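PDB 3S4L: CRISPR-associated endonuclease Cas3-HD from Methanocaldococcus jannaschii, which cleaves single-stranded DNA, in a magnesium-dependent reaction, and single-stranded RNA as the HD nuclease of CRISPR interference. Local coordinates for residues Lys70-Tyr75 / Lys150-Met155. Sequence-based numbering, arbitrary orientation.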
ATOM      1  N   LYS A  70       3.691   7.522  -3.470  1.00 30.55           N
ATOM      2  CA  LYS A  70       4.602   8.299  -4.306  1.00 31.57           C
ATOM      3  C   LYS A  70       3.913   9.508  -4.947  1.00 31.52           C
ATOM      4  O   LYS A  70       4.576  10.458  -5.371  1.00 31.40           O
ATOM      5  CB  LYS A  70       5.264   7.426  -5.379  1.00 30.08           C
ATOM      6  CG  LYS A  70       6.319   6.447  -4.849  1.00 32.72           C
ATOM      7  CD  LYS A  70       6.932   5.607  -6.007  1.00 37.99           C
ATOM      8  CE  LYS A  70       7.993   4.610  -5.527  1.00 38.20           C
ATOM      9  NZ  LYS A  70       8.814   4.079  -6.679  1.00 45.15           N
ATOM     10  N   ALA A  71       2.589   9.471  -5.048  1.00 27.18           N
ATOM     11  CA  ALA A  71       1.891  10.630  -5.589  1.00 31.46           C
ATOM     12  C   ALA A  71       1.795  11.771  -4.566  1.00 33.47           C
ATOM     13  O   ALA A  71       1.089  12.746  -4.804  1.00 40.40           O
ATOM     14  CB  ALA A  71       0.506  10.255  -6.124  1.00 26.81           C
ATOM     15  N   SER A  72       2.507  11.649  -3.440  1.00 31.87           N
ATOM     16  CA  SER A  72       2.664  12.776  -2.495  1.00 29.33           C
ATOM     17  C   SER A  72       3.497  13.855  -3.166  1.00 31.72           C
ATOM     18  O   SER A  72       4.494  13.540  -3.820  1.00 33.42           O
ATOM     19  CB  SER A  72       3.387  12.336  -1.215  1.00 30.73           C
ATOM     20  OG  SER A  72       2.681  11.307  -0.533  1.00 37.45           O
ATOM     21  N   LYS A  73       3.102  15.119  -3.017  1.00 30.65           N
ATOM     22  CA  LYS A  73       3.853  16.207  -3.633  1.00 29.00           C
ATOM     23  C   LYS A  73       5.345  16.170  -3.298  1.00 32.63           C
ATOM     24  O   LYS A  73       6.190  16.369  -4.173  1.00 33.58           O
ATOM     25  CB  LYS A  73       3.230  17.560  -3.302  1.00 30.24           C
ATOM     26  CG  LYS A  73       1.837  17.675  -3.881  1.00 42.82           C
ATOM     27  CD  LYS A  73       1.357  19.092  -3.910  1.00 44.75           C
ATOM     28  CE  LYS A  73       0.596  19.430  -2.649  1.00 54.45           C
ATOM     29  NZ  LYS A  73       0.152  20.866  -2.664  1.00 61.07           N
ATOM     30  N   ILE A  74       5.654  15.887  -2.039  1.00 29.17           N
ATOM     31  CA  ILE A  74       7.031  15.785  -1.562  1.00 34.69           C
ATOM     32  C   ILE A  74       7.786  14.670  -2.321  1.00 31.39           C
ATOM     33  O   ILE A  74       8.897  14.873  -2.827  1.00 35.87           O
ATOM     34  CB  ILE A  74       7.035  15.525  -0.027  1.00 39.17           C
ATOM     35  CG1 ILE A  74       8.428  15.190   0.494  1.00 41.40           C
ATOM     36  CG2 ILE A  74       6.117  14.364   0.307  1.00 43.10           C
ATOM     37  CD1 ILE A  74       9.426  16.324   0.386  1.00 44.83           C
ATOM     38  N   TYR A  75       7.187  13.493  -2.413  1.00 30.35           N
ATOM     39  CA  TYR A  75       7.866  12.413  -3.121  1.00 27.68           C
ATOM     40  C   TYR A  75       8.145  12.810  -4.582  1.00 30.55           C
ATOM     41  O   TYR A  75       9.248  12.613  -5.105  1.00 29.60           O
ATOM     42  CB  TYR A  75       7.099  11.075  -3.024  1.00 22.19           C
ATOM     43  CG  TYR A  75       8.028   9.914  -3.329  1.00 29.95           C
ATOM     44  CD1 TYR A  75       8.358   9.578  -4.651  1.00 35.02           C
ATOM     45  CD2 TYR A  75       8.634   9.197  -2.303  1.00 28.55           C
ATOM     46  CE1 TYR A  75       9.256   8.531  -4.935  1.00 34.72           C
ATOM     47  CE2 TYR A  75       9.527   8.160  -2.570  1.00 24.57           C
ATOM     48  CZ  TYR A  75       9.840   7.833  -3.887  1.00 36.40           C
ATOM     49  OH  TYR A  75      10.719   6.799  -4.155  1.00 41.73           O
ATOM     50  N   LYS A 150       6.266  13.727   8.919  1.00 40.91           N
ATOM     51  CA  LYS A 150       6.541  15.136   9.202  1.00 42.23           C
ATOM     52  C   LYS A 150       6.441  15.998   7.944  1.00 45.85           C
ATOM     53  O   LYS A 150       5.726  17.005   7.927  1.00 42.63           O
ATOM     54  CB  LYS A 150       7.927  15.304   9.835  1.00 41.58           C
ATOM     55  CG  LYS A 150       8.178  16.708  10.406  1.00 42.86           C
ATOM     56  CD  LYS A 150       9.505  16.773  11.158  1.00 42.72           C
ATOM     57  CE  LYS A 150       9.622  18.067  11.960  1.00 49.54           C
ATOM     58  NZ  LYS A 150       9.647  19.266  11.073  1.00 56.60           N
ATOM     59  N   LYS A 151       7.145  15.592   6.887  1.00 44.06           N
ATOM     60  CA  LYS A 151       7.192  16.388   5.654  1.00 41.35           C
ATOM     61  C   LYS A 151       6.074  16.081   4.646  1.00 38.62           C
ATOM     62  O   LYS A 151       6.130  16.533   3.503  1.00 40.92           O
ATOM     63  CB  LYS A 151       8.566  16.280   4.978  1.00 42.81           C
ATOM     64  CG  LYS A 151       9.654  17.063   5.682  1.00 53.63           C
ATOM     65  CD  LYS A 151       9.120  18.417   6.124  1.00 64.43           C
ATOM     66  CE  LYS A 151      10.229  19.398   6.479  1.00 74.04           C
ATOM     67  NZ  LYS A 151       9.691  20.793   6.553  1.00 75.95           N
ATOM     68  N   PHE A 152       5.055  15.330   5.054  1.00 34.59           N
ATOM     69  CA  PHE A 152       3.934  15.097   4.144  1.00 39.29           C
ATOM     70  C   PHE A 152       3.174  16.405   3.912  1.00 43.22           C
ATOM     71  O   PHE A 152       2.764  17.073   4.863  1.00 41.96           O
ATOM     72  CB  PHE A 152       2.986  14.012   4.664  1.00 36.48           C
ATOM     73  CG  PHE A 152       1.787  13.766   3.767  1.00 38.13           C
ATOM     74  CD1 PHE A 152       1.941  13.136   2.531  1.00 31.70           C
ATOM     75  CD2 PHE A 152       0.506  14.146   4.164  1.00 39.30           C
ATOM     76  CE1 PHE A 152       0.842  12.904   1.701  1.00 27.99           C
ATOM     77  CE2 PHE A 152      -0.599  13.910   3.346  1.00 37.91           C
ATOM     78  CZ  PHE A 152      -0.432  13.292   2.106  1.00 30.82           C
ATOM     79  N   ASP A 153       2.993  16.769   2.645  1.00 40.42           N
ATOM     80  CA  ASP A 153       2.313  18.015   2.298  1.00 40.45           C
ATOM     81  C   ASP A 153       1.279  17.801   1.198  1.00 42.75           C
ATOM     82  O   ASP A 153       1.162  18.613   0.274  1.00 46.23           O
ATOM     83  CB  ASP A 153       3.330  19.061   1.848  1.00 47.69           C
ATOM     84  CG  ASP A 153       4.149  18.607   0.642  1.00 54.04           C
ATOM     85  OD1 ASP A 153       4.249  17.379   0.382  1.00 53.57           O
ATOM     86  OD2 ASP A 153       4.696  19.492  -0.041  1.00 56.30           O
ATOM     87  N   GLY A 154       0.541  16.694   1.295  1.00 38.02           N
ATOM     88  CA  GLY A 154      -0.577  16.432   0.403  1.00 39.88           C
ATOM     89  C   GLY A 154      -0.227  15.687  -0.880  1.00 37.90           C
ATOM     90  O   GLY A 154       0.933  15.599  -1.281  1.00 41.27           O
ATOM     91  N   MET A 155      -1.251  15.151  -1.528  1.00 34.60           N
ATOM     92  CA  MET A 155      -1.093  14.494  -2.814  1.00 37.80           C
ATOM     93  C   MET A 155      -0.995  15.528  -3.930  1.00 41.59           C
ATOM     94  O   MET A 155      -1.348  16.695  -3.735  1.00 45.10           O
ATOM     95  CB  MET A 155      -2.267  13.531  -3.054  1.00 30.06           C
ATOM     96  CG  MET A 155      -2.527  12.607  -1.871  1.00 27.64           C
ATOM     97  SD  MET A 155      -1.012  11.773  -1.324  1.00 33.82           S
ATOM     98  CE  MET A 155      -0.968  10.394  -2.501  1.00 32.11           C
TER
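Lys73 N, in the first turn of helix 73-80, donates a 2.8 Å hydrogen bond to Gly154 O. Beside it the CA atoms of Ser72 and Met155 lie 4.1 Å apart in a single beta bridge, and Met155 CA makes a CA-H...O contact with Ala71 O. The tight part begins on the Ser72 side. Ser72 OG sits at the edge of the Phe152 ring, in its plane, 3.3 Å from CE1, while its hydrogen bond goes to Gly69 O; over the centre of one ring face stands Gly154 N, 3.5 Å above the plane. Met155, bent at chi2 (-51°) and chi3 (-83°), folds back so that SD also meets the ring edge and CE lies 3.9 Å from Ala71 CB. Val94 of helix 91-107 touches Ser72, Phe152 and Met155. The buried Ile74 side chain crosses that of Asp153 at about a right angle, CB and CG2 against OD1, which also takes a weak, strongly bent bond from Ile74 N. Toward solvent lie the partly exposed Asp153, whose OD2 forms a salt bridge with Arg77, and the exposed end of Lys73. Lys73 CG lies against Met155 O and Gly154 O, and CE against Asp153 O, but NZ stays 5.4 Å from Asp153 OD2, too far for an ion pair. Ser72 is about 6 Å, side chain to side chain, from the metal ligand His91. The contact thus ties the start of helix 73-80 to the loop between helices 142-149 and 159-167, near, but not part of, the calcium-occupied metal site of the helical HD domain.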